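Long-range contacts in Pgp2 (Campylobacter jejuni subsp. jejuni, PDB 6XJ6), which determines the helical shape of the cell, probably by trimming peptidoglycan as an L,D-carboxypeptidase of the YkuD family with an accessory NTF2-like domain: residues F53-I59 with I137-N143; P90-A96 with W117-L123. All blocks are in the same frame, centred on the assembly; numbering follows the deposited sequence. Where two conformers were deposited one is given.

Contact 1: residues F53-I59 with I137-N143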
ATOM      1  N   PHE A  53      -9.355  14.918 -10.005  1.00 20.74           N
ATOM      2  CA  PHE A  53     -10.678  14.862  -9.407  1.00 19.47           C
ATOM      3  C   PHE A  53     -10.580  15.353  -7.971  1.00 19.82           C
ATOM      4  O   PHE A  53      -9.570  15.144  -7.289  1.00 18.20           O
ATOM      5  CB  PHE A  53     -11.253  13.438  -9.428  1.00 20.75           C
ATOM      6  CG  PHE A  53     -12.588  13.315  -8.742  1.00 19.48           C
ATOM      7  CD1 PHE A  53     -13.762  13.461  -9.456  1.00 20.66           C
ATOM      8  CD2 PHE A  53     -12.670  13.048  -7.386  1.00 19.23           C
ATOM      9  CE1 PHE A  53     -14.989  13.366  -8.835  1.00 21.70           C
ATOM     10  CE2 PHE A  53     -13.901  12.948  -6.757  1.00 19.15           C
ATOM     11  CZ  PHE A  53     -15.056  13.099  -7.478  1.00 19.51           C
ATOM     12  N   GLU A  54     -11.646  16.004  -7.521  1.00 19.29           N
ATOM     13  CA  GLU A  54     -11.730  16.428  -6.136  1.00 19.97           C
ATOM     14  C   GLU A  54     -13.191  16.537  -5.733  1.00 19.71           C
ATOM     15  O   GLU A  54     -14.015  17.059  -6.491  1.00 21.37           O
ATOM     16  CB  GLU A  54     -11.041  17.782  -5.950  1.00 21.00           C
ATOM     17  CG  GLU A  54     -11.206  18.390  -4.573  1.00 22.58           C
ATOM     18  CD  GLU A  54     -10.525  19.731  -4.486  1.00 24.93           C
ATOM     19  OE1 GLU A  54      -9.297  19.752  -4.268  1.00 25.57           O
ATOM     20  OE2 GLU A  54     -11.208  20.760  -4.689  1.00 27.20           O
ATOM     21  N   GLN A  55     -13.506  16.045  -4.536  1.00 18.55           N
ATOM     22  CA  GLN A  55     -14.770  16.391  -3.898  1.00 20.36           C
ATOM     23  C   GLN A  55     -14.516  16.699  -2.433  1.00 20.30           C
ATOM     24  O   GLN A  55     -13.818  15.947  -1.745  1.00 20.02           O
ATOM     25  CB  GLN A  55     -15.834  15.293  -4.010  1.00 20.38           C
ATOM     26  CG  GLN A  55     -17.220  15.838  -3.678  1.00 21.50           C
ATOM     27  CD  GLN A  55     -18.213  14.778  -3.259  1.00 21.23           C
ATOM     28  OE1 GLN A  55     -18.674  13.981  -4.076  1.00 22.03           O
ATOM     29  NE2 GLN A  55     -18.563  14.775  -1.978  1.00 23.15           N
ATOM     30  N   LYS A  56     -15.089  17.802  -1.967  1.00 22.92           N
ATOM     31  CA  LYS A  56     -15.067  18.157  -0.559  1.00 23.46           C
ATOM     32  C   LYS A  56     -16.380  17.726   0.092  1.00 24.27           C
ATOM     33  O   LYS A  56     -17.354  17.376  -0.579  1.00 24.15           O
ATOM     34  CB  LYS A  56     -14.805  19.661  -0.399  1.00 25.17           C
ATOM     35  CG  LYS A  56     -13.506  20.110  -1.102  1.00 29.22           C
ATOM     36  CD  LYS A  56     -13.169  21.584  -0.893  1.00 31.13           C
ATOM     37  CE  LYS A  56     -11.863  21.939  -1.600  1.00 33.25           C
ATOM     38  NZ  LYS A  56     -11.551  23.398  -1.570  1.00 34.75           N
ATOM     39  N   GLU A  57     -16.382  17.722   1.425  1.00 26.83           N
ATOM     40  CA  GLU A  57     -17.565  17.353   2.206  1.00 26.87           C
ATOM     41  C   GLU A  57     -18.047  15.933   1.884  1.00 24.47           C
ATOM     42  O   GLU A  57     -19.248  15.663   1.802  1.00 26.81           O
ATOM     43  CB  GLU A  57     -18.681  18.394   2.062  1.00 32.98           C
ATOM     44  CG  GLU A  57     -18.243  19.792   2.511  1.00 37.57           C
ATOM     45  CD  GLU A  57     -19.323  20.852   2.359  1.00 44.56           C
ATOM     46  OE1 GLU A  57     -20.494  20.492   2.119  1.00 46.96           O
ATOM     47  OE2 GLU A  57     -18.994  22.052   2.478  1.00 49.19           O
ATOM     48  N   ILE A  58     -17.101  15.015   1.703  1.00 22.36           N
ATOM     49  CA  ILE A  58     -17.426  13.607   1.497  1.00 21.35           C
ATOM     50  C   ILE A  58     -17.946  13.015   2.801  1.00 21.40           C
ATOM     51  O   ILE A  58     -17.802  13.615   3.872  1.00 22.54           O
ATOM     52  CB  ILE A  58     -16.204  12.804   1.004  1.00 19.50           C
ATOM     53  CG1 ILE A  58     -15.211  12.593   2.158  1.00 18.05           C
ATOM     54  CG2 ILE A  58     -15.559  13.496  -0.187  1.00 20.61           C
ATOM     55  CD1 ILE A  58     -13.923  11.889   1.773  1.00 19.30           C
ATOM     56  N   ILE A  59     -18.521  11.819   2.721  1.00 20.31           N
ATOM     57  CA  ILE A  59     -18.888  11.035   3.897  1.00 21.44           C
ATOM     58  C   ILE A  59     -17.994   9.803   3.946  1.00 20.59           C
ATOM     59  O   ILE A  59     -18.009   8.973   3.025  1.00 20.82           O
ATOM     60  CB  ILE A  59     -20.373  10.639   3.883  1.00 24.06           C
ATOM     61  CG1 ILE A  59     -21.267  11.882   3.847  1.00 27.21           C
ATOM     62  CG2 ILE A  59     -20.713   9.783   5.102  1.00 25.32           C
ATOM     63  CD1 ILE A  59     -21.093  12.818   5.033  1.00 33.11           C
ATOM     64  N   ILE A 137     -16.622   4.968   1.594  1.00 15.61           N
ATOM     65  CA  ILE A 137     -16.485   6.381   1.264  1.00 16.73           C
ATOM     66  C   ILE A 137     -17.534   6.693   0.211  1.00 18.82           C
ATOM     67  O   ILE A 137     -17.569   6.046  -0.842  1.00 18.55           O
ATOM     68  CB  ILE A 137     -15.077   6.695   0.743  1.00 16.35           C
ATOM     69  CG1 ILE A 137     -14.050   6.373   1.827  1.00 18.66           C
ATOM     70  CG2 ILE A 137     -14.981   8.158   0.305  1.00 17.92           C
ATOM     71  CD1 ILE A 137     -12.632   6.269   1.307  1.00 17.60           C
ATOM     72  N   ALA A 138     -18.395   7.669   0.494  1.00 17.62           N
ATOM     73  CA  ALA A 138     -19.493   8.028  -0.391  1.00 19.43           C
ATOM     74  C   ALA A 138     -19.211   9.363  -1.067  1.00 21.69           C
ATOM     75  O   ALA A 138     -18.893  10.354  -0.399  1.00 21.83           O
ATOM     76  CB  ALA A 138     -20.808   8.110   0.386  1.00 23.24           C
ATOM     77  N   LEU A 139     -19.338   9.374  -2.389  1.00 19.85           N
ATOM     78  CA  LEU A 139     -19.265  10.577  -3.201  1.00 18.92           C
ATOM     79  C   LEU A 139     -20.637  10.869  -3.788  1.00 22.13           C
ATOM     80  O   LEU A 139     -21.424   9.954  -4.036  1.00 21.95           O
ATOM     81  CB  LEU A 139     -18.286  10.364  -4.355  1.00 19.77           C
ATOM     82  CG  LEU A 139     -16.851  10.065  -3.946  1.00 19.03           C
ATOM     83  CD1 LEU A 139     -16.001   9.777  -5.174  1.00 19.79           C
ATOM     84  CD2 LEU A 139     -16.274  11.237  -3.170  1.00 21.31           C
ATOM     85  N   PHE A 140     -20.922  12.150  -4.019  1.00 22.18           N
ATOM     86  CA  PHE A 140     -22.212  12.512  -4.587  1.00 24.16           C
ATOM     87  C   PHE A 140     -22.394  11.841  -5.944  1.00 24.53           C
ATOM     88  O   PHE A 140     -21.454  11.738  -6.739  1.00 23.36           O
ATOM     89  CB  PHE A 140     -22.324  14.034  -4.708  1.00 26.40           C
ATOM     90  CG  PHE A 140     -22.400  14.735  -3.382  1.00 30.38           C
ATOM     91  CD1 PHE A 140     -23.358  14.368  -2.451  1.00 45.99           C
ATOM     92  CD2 PHE A 140     -21.521  15.753  -3.062  1.00 50.56           C
ATOM     93  CE1 PHE A 140     -23.440  15.004  -1.229  1.00 54.08           C
ATOM     94  CE2 PHE A 140     -21.598  16.391  -1.837  1.00 40.10           C
ATOM     95  CZ  PHE A 140     -22.557  16.017  -0.922  1.00 53.73           C
ATOM     96  N   ASN A 141     -23.615  11.368  -6.204  1.00 27.79           N
ATOM     97  CA  ASN A 141     -23.862  10.619  -7.431  1.00 28.20           C
ATOM     98  C   ASN A 141     -23.514  11.436  -8.669  1.00 27.49           C
ATOM     99  O   ASN A 141     -23.021  10.882  -9.657  1.00 31.40           O
ATOM    100  CB  ASN A 141     -25.316  10.150  -7.479  1.00 28.09           C
ATOM    101  CG  ASN A 141     -25.598   9.085  -6.451  1.00 27.40           C
ATOM    102  OD1 ASN A 141     -24.673   8.444  -5.951  1.00 26.29           O
ATOM    103  ND2 ASN A 141     -26.870   8.899  -6.115  1.00 29.45           N
ATOM    104  N   ASN A 142     -23.736  12.752  -8.617  0.51 28.20           N
ATOM    105  CA  ASN A 142     -23.461  13.632  -9.746  0.51 33.88           C
ATOM    106  C   ASN A 142     -21.973  13.860  -9.976  0.51 33.11           C
ATOM    107  O   ASN A 142     -21.614  14.519 -10.959  0.51 28.67           O
ATOM    108  CB  ASN A 142     -24.152  14.982  -9.536  0.51 36.42           C
ATOM    109  CG  ASN A 142     -23.707  15.676  -8.259  0.51 30.89           C
ATOM    110  OD1 ASN A 142     -22.708  15.300  -7.647  0.51 52.49           O
ATOM    111  ND2 ASN A 142     -24.451  16.697  -7.854  0.51 44.01           N
ATOM    112  N   ASN A 143     -21.110  13.363  -9.086  1.00 29.41           N
ATOM    113  CA  ASN A 143     -19.670  13.401  -9.276  1.00 26.30           C
ATOM    114  C   ASN A 143     -19.089  12.042  -9.628  1.00 29.30           C
ATOM    115  O   ASN A 143     -17.901  11.960  -9.957  1.00 26.15           O
ATOM    116  CB  ASN A 143     -18.981  13.919  -8.006  1.00 22.93           C
ATOM    117  CG  ASN A 143     -19.384  15.343  -7.667  1.00 26.58           C
ATOM    118  OD1 ASN A 143     -19.702  16.142  -8.553  1.00 31.00           O
ATOM    119  ND2 ASN A 143     -19.377  15.668  -6.380  1.00 32.21           N
TER
HETATM  120  O   HOH W   1     -20.028  12.799  -0.519  1.00 22.52           O
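A buried side-chain amide is costly unless both its ends find partners, and Q55, near the end of strand 48-56, meets that condition. Q55 OE1 accepts two hydrogen bonds, from F140 N and from N143 ND2, each 2.9 Å long. Q55 NE2 donates to K56 O at 3.2 Å, and Q55 NE2 also donates to a water at 2.9 Å. That water in turn donates to A138 O at 2.7 Å, so the amide also reaches the 137-138 strand indirectly. A138 O takes in addition a weak bond from I59 N, 3.5 Å long, whose stronger counterpart runs from A138 N to I59 O at 2.9 Å; together they make a single antiparallel bridge. Within the YkuD-type catalytic domain this ties the end of the edge strand 48-56 and the turn after it to the short strand following the predicted nucleophile C136 and to the start of helix 141-151. Apolar contacts accompany these bonds: I58 CG2 meets L139 CD2 at 3.8 Å, I58 CD1 meets I137 CG2 at 4.1 Å, and F53 CE2 approaches L139 CD1 at 4.1 Å. F53 also sets its ring edge-to-face with F147 of the helix, and E54, on the other side of the strand, makes salt bridges with R40 and K51.

Contact 2: residues P90-A96 with W117-L123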
ATOM      1  N   PRO A  90     -29.832  -0.164  -5.166  1.00 30.83           N
ATOM      2  CA  PRO A  90     -29.745   1.292  -5.364  1.00 30.45           C
ATOM      3  C   PRO A  90     -29.259   2.047  -4.146  1.00 29.56           C
ATOM      4  O   PRO A  90     -29.003   3.253  -4.248  1.00 29.57           O
ATOM      5  CB  PRO A  90     -31.186   1.686  -5.713  1.00 30.83           C
ATOM      6  CG  PRO A  90     -32.017   0.663  -5.032  1.00 32.07           C
ATOM      7  CD  PRO A  90     -31.233  -0.623  -5.126  1.00 31.77           C
ATOM      8  N   TYR A  91     -29.136   1.381  -2.999  1.00 27.02           N
ATOM      9  CA  TYR A  91     -28.620   2.042  -1.811  1.00 26.23           C
ATOM     10  C   TYR A  91     -27.227   2.606  -2.051  1.00 23.91           C
ATOM     11  O   TYR A  91     -26.859   3.623  -1.454  1.00 23.94           O
ATOM     12  CB  TYR A  91     -28.592   1.054  -0.647  1.00 25.83           C
ATOM     13  CG  TYR A  91     -27.925   1.607   0.582  1.00 28.70           C
ATOM     14  CD1 TYR A  91     -26.591   1.336   0.849  1.00 28.41           C
ATOM     15  CD2 TYR A  91     -28.624   2.407   1.473  1.00 29.38           C
ATOM     16  CE1 TYR A  91     -25.971   1.843   1.968  1.00 30.12           C
ATOM     17  CE2 TYR A  91     -28.011   2.920   2.596  1.00 30.76           C
ATOM     18  CZ  TYR A  91     -26.684   2.635   2.836  1.00 28.88           C
ATOM     19  OH  TYR A  91     -26.065   3.137   3.952  1.00 31.28           O
ATOM     20  N   TYR A  92     -26.446   1.971  -2.920  1.00 23.51           N
ATOM     21  CA  TYR A  92     -25.054   2.350  -3.133  1.00 22.06           C
ATOM     22  C   TYR A  92     -24.876   3.391  -4.226  1.00 22.25           C
ATOM     23  O   TYR A  92     -23.736   3.779  -4.508  1.00 21.23           O
ATOM     24  CB  TYR A  92     -24.221   1.113  -3.474  1.00 20.66           C
ATOM     25  CG  TYR A  92     -24.220   0.087  -2.363  1.00 19.73           C
ATOM     26  CD1 TYR A  92     -23.457   0.278  -1.221  1.00 20.82           C
ATOM     27  CD2 TYR A  92     -25.002  -1.058  -2.446  1.00 22.31           C
ATOM     28  CE1 TYR A  92     -23.459  -0.650  -0.196  1.00 22.08           C
ATOM     29  CE2 TYR A  92     -25.011  -1.985  -1.433  1.00 23.32           C
ATOM     30  CZ  TYR A  92     -24.237  -1.780  -0.310  1.00 22.86           C
ATOM     31  OH  TYR A  92     -24.246  -2.706   0.704  1.00 25.68           O
ATOM     32  N   GLY A  93     -25.958   3.866  -4.831  1.00 24.33           N
ATOM     33  CA  GLY A  93     -25.854   4.769  -5.950  1.00 26.02           C
ATOM     34  C   GLY A  93     -25.702   4.019  -7.259  1.00 25.80           C
ATOM     35  O   GLY A  93     -26.089   2.855  -7.381  1.00 29.13           O
ATOM     36  N   PRO A  94     -25.122   4.673  -8.269  1.00 25.94           N
ATOM     37  CA  PRO A  94     -25.098   4.062  -9.609  1.00 26.63           C
ATOM     38  C   PRO A  94     -24.106   2.922  -9.759  1.00 25.76           C
ATOM     39  O   PRO A  94     -24.309   2.051 -10.613  1.00 28.26           O
ATOM     40  CB  PRO A  94     -24.746   5.242 -10.523  1.00 28.83           C
ATOM     41  CG  PRO A  94     -23.965   6.165  -9.645  1.00 28.59           C
ATOM     42  CD  PRO A  94     -24.558   6.032  -8.268  1.00 27.41           C
ATOM     43  N   PHE A  95     -23.039   2.905  -8.966  1.00 24.03           N
ATOM     44  CA  PHE A  95     -22.013   1.876  -9.070  1.00 22.77           C
ATOM     45  C   PHE A  95     -20.994   2.084  -7.961  1.00 19.63           C
ATOM     46  O   PHE A  95     -21.112   3.036  -7.183  1.00 21.25           O
ATOM     47  CB  PHE A  95     -21.333   1.883 -10.449  1.00 24.12           C
ATOM     48  CG  PHE A  95     -20.971   3.255 -10.963  1.00 23.52           C
ATOM     49  CD1 PHE A  95     -21.721   3.850 -11.964  1.00 26.65           C
ATOM     50  CD2 PHE A  95     -19.873   3.938 -10.466  1.00 23.33           C
ATOM     51  CE1 PHE A  95     -21.394   5.107 -12.450  1.00 24.73           C
ATOM     52  CE2 PHE A  95     -19.534   5.195 -10.953  1.00 24.21           C
ATOM     53  CZ  PHE A  95     -20.296   5.779 -11.949  1.00 23.35           C
ATOM     54  N   ALA A  96     -19.992   1.209  -7.884  1.00 18.82           N
ATOM     55  CA  ALA A  96     -19.072   1.192  -6.758  1.00 17.51           C
ATOM     56  C   ALA A  96     -17.712   0.695  -7.218  1.00 17.65           C
ATOM     57  O   ALA A  96     -17.555   0.156  -8.318  1.00 18.49           O
ATOM     58  CB  ALA A  96     -19.598   0.300  -5.626  1.00 18.16           C
ATOM     59  N   TRP A 117     -15.676   0.097   0.181  1.00 14.21           N
ATOM     60  CA  TRP A 117     -15.845   0.531  -1.191  1.00 13.73           C
ATOM     61  C   TRP A 117     -15.912   2.048  -1.241  1.00 15.08           C
ATOM     62  O   TRP A 117     -16.155   2.717  -0.234  1.00 16.67           O
ATOM     63  CB  TRP A 117     -17.178   0.026  -1.764  1.00 15.42           C
ATOM     64  CG  TRP A 117     -17.386  -1.454  -1.726  1.00 15.53           C
ATOM     65  CD1 TRP A 117     -16.451  -2.417  -1.496  1.00 16.00           C
ATOM     66  CD2 TRP A 117     -18.620  -2.137  -1.959  1.00 15.59           C
ATOM     67  NE1 TRP A 117     -17.035  -3.667  -1.553  1.00 17.12           N
ATOM     68  CE2 TRP A 117     -18.366  -3.517  -1.843  1.00 16.82           C
ATOM     69  CE3 TRP A 117     -19.920  -1.711  -2.246  1.00 18.56           C
ATOM     70  CZ2 TRP A 117     -19.367  -4.473  -1.994  1.00 19.12           C
ATOM     71  CZ3 TRP A 117     -20.909  -2.661  -2.402  1.00 20.14           C
ATOM     72  CH2 TRP A 117     -20.627  -4.025  -2.282  1.00 19.90           C
ATOM     73  N   ILE A 118     -15.691   2.576  -2.442  1.00 14.18           N
ATOM     74  CA  ILE A 118     -16.089   3.926  -2.804  1.00 15.80           C
ATOM     75  C   ILE A 118     -17.363   3.790  -3.624  1.00 18.30           C
ATOM     76  O   ILE A 118     -17.405   3.017  -4.589  1.00 17.09           O
ATOM     77  CB  ILE A 118     -14.985   4.627  -3.612  1.00 16.40           C
ATOM     78  CG1 ILE A 118     -13.718   4.776  -2.762  1.00 16.44           C
ATOM     79  CG2 ILE A 118     -15.473   5.986  -4.140  1.00 16.59           C
ATOM     80  CD1 ILE A 118     -12.501   5.312  -3.536  1.00 16.69           C
ATOM     81  N   HIS A 119     -18.407   4.514  -3.238  1.00 16.53           N
ATOM     82  CA  HIS A 119     -19.682   4.396  -3.931  1.00 17.12           C
ATOM     83  C   HIS A 119     -20.433   5.716  -3.795  1.00 18.34           C
ATOM     84  O   HIS A 119     -19.859   6.741  -3.412  1.00 18.44           O
ATOM     85  CB  HIS A 119     -20.461   3.163  -3.442  1.00 17.51           C
ATOM     86  CG  HIS A 119     -20.791   3.175  -1.981  1.00 17.01           C
ATOM     87  ND1 HIS A 119     -21.611   4.119  -1.406  1.00 18.98           N
ATOM     88  CD2 HIS A 119     -20.422   2.337  -0.982  1.00 19.21           C
ATOM     89  CE1 HIS A 119     -21.733   3.864  -0.113  1.00 20.51           C
ATOM     90  NE2 HIS A 119     -21.023   2.788   0.170  1.00 20.61           N
ATOM     91  N   GLY A 120     -21.721   5.692  -4.137  1.00 19.17           N
ATOM     92  CA  GLY A 120     -22.548   6.866  -4.130  1.00 19.88           C
ATOM     93  C   GLY A 120     -23.584   6.852  -3.029  1.00 21.13           C
ATOM     94  O   GLY A 120     -23.445   6.168  -2.004  1.00 20.67           O
ATOM     95  N   TYR A 121     -24.649   7.617  -3.247  1.00 24.88           N
ATOM     96  CA  TYR A 121     -25.724   7.808  -2.293  1.00 25.15           C
ATOM     97  C   TYR A 121     -26.961   7.036  -2.726  1.00 25.61           C
ATOM     98  O   TYR A 121     -27.162   6.797  -3.923  1.00 25.73           O
ATOM     99  CB  TYR A 121     -26.093   9.293  -2.219  1.00 25.90           C
ATOM    100  CG  TYR A 121     -25.137  10.139  -1.410  1.00 25.01           C
ATOM    101  CD1 TYR A 121     -25.543  10.734  -0.226  1.00 24.08           C
ATOM    102  CD2 TYR A 121     -23.836  10.355  -1.835  1.00 24.51           C
ATOM    103  CE1 TYR A 121     -24.686  11.520   0.512  1.00 24.55           C
ATOM    104  CE2 TYR A 121     -22.967  11.131  -1.096  1.00 24.06           C
ATOM    105  CZ  TYR A 121     -23.399  11.715   0.076  1.00 23.69           C
ATOM    106  OH  TYR A 121     -22.544  12.498   0.813  1.00 24.82           O
ATOM    107  N   PRO A 122     -27.815   6.645  -1.779  1.00 26.15           N
ATOM    108  CA  PRO A 122     -29.071   5.984  -2.140  1.00 26.61           C
ATOM    109  C   PRO A 122     -29.836   6.782  -3.183  1.00 29.41           C
ATOM    110  O   PRO A 122     -30.036   7.994  -3.046  1.00 33.61           O
ATOM    111  CB  PRO A 122     -29.826   5.929  -0.811  1.00 26.97           C
ATOM    112  CG  PRO A 122     -28.756   5.876   0.216  1.00 27.03           C
ATOM    113  CD  PRO A 122     -27.653   6.745  -0.317  1.00 26.50           C
ATOM    114  N   LEU A 123     -30.252   6.091  -4.243  1.00 30.96           N
ATOM    115  CA  LEU A 123     -30.972   6.752  -5.322  1.00 33.59           C
ATOM    116  C   LEU A 123     -32.313   7.310  -4.862  1.00 38.10           C
ATOM    117  O   LEU A 123     -32.864   8.190  -5.532  1.00 42.76           O
ATOM    118  CB  LEU A 123     -31.181   5.776  -6.480  1.00 33.00           C
ATOM    119  CG  LEU A 123     -29.915   5.184  -7.106  1.00 34.48           C
ATOM    120  CD1 LEU A 123     -30.292   4.191  -8.185  1.00 36.88           C
ATOM    121  CD2 LEU A 123     -29.016   6.259  -7.681  1.00 34.96           C
TER
HETATM  122  O   HOH W   2     -24.795   4.659   0.054  1.00 25.12           O
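Y92 lays one face of its ring before the edge of W117 and turns its own edge to the face of H119, giving two edge-to-face pairs with centroids 5.2 Å apart in each and planes at 53° and 76°. The closest atoms are Y92 CE1 and W117 CZ3 at 3.9 Å, and Y92 CD1 and H119 CD2 at 3.7 Å. H119 is the predicted proton donor/acceptor of this YkuD-family active site, and its side chain lies beside that of the predicted nucleophile, C136. H119 ND1 donates to G120 O at 2.8 Å, a bond consistent with a defined ring orientation. The backbones are joined by G120 N donating to Y92 O at 2.8 Å and L123 N to P90 O at 3.1 Å; a water bridges Y91 O and G120 O. Close approach demands glycine at G93, where a CB would clash with G120 CA and the backbone angles themselves call for none. Apolar contacts continue along the loop: A96 CB touches W117 CE3 at 3.9 Å, Y91 CD2 meets P122 CG at 3.7 Å, and P90 CB rests on L123 CD1 at 3.6 Å.

Nested contacts can bring distant parts of a chain around one site, and here both lie close to the predicted catalytic pair. Contact 2 falls within the loop closed by contact 1: its segments 90-96 and 117-123 both come between 53-59 and 137-143, and the two centres lie about 11 Å apart inside one catalytic domain. They share a three-stranded sheet, in which strand 117-119 runs parallel to strand 137-138 and antiparallel to 97-98. L139 N probably bonds to H119 O, and N141 OD1 accepts from Y121 N. Contact 1 thus joins this small sheet to the edge of the five-stranded one, while contact 2 packs the 90-96 loop against the strand carrying the predicted catalytic histidine.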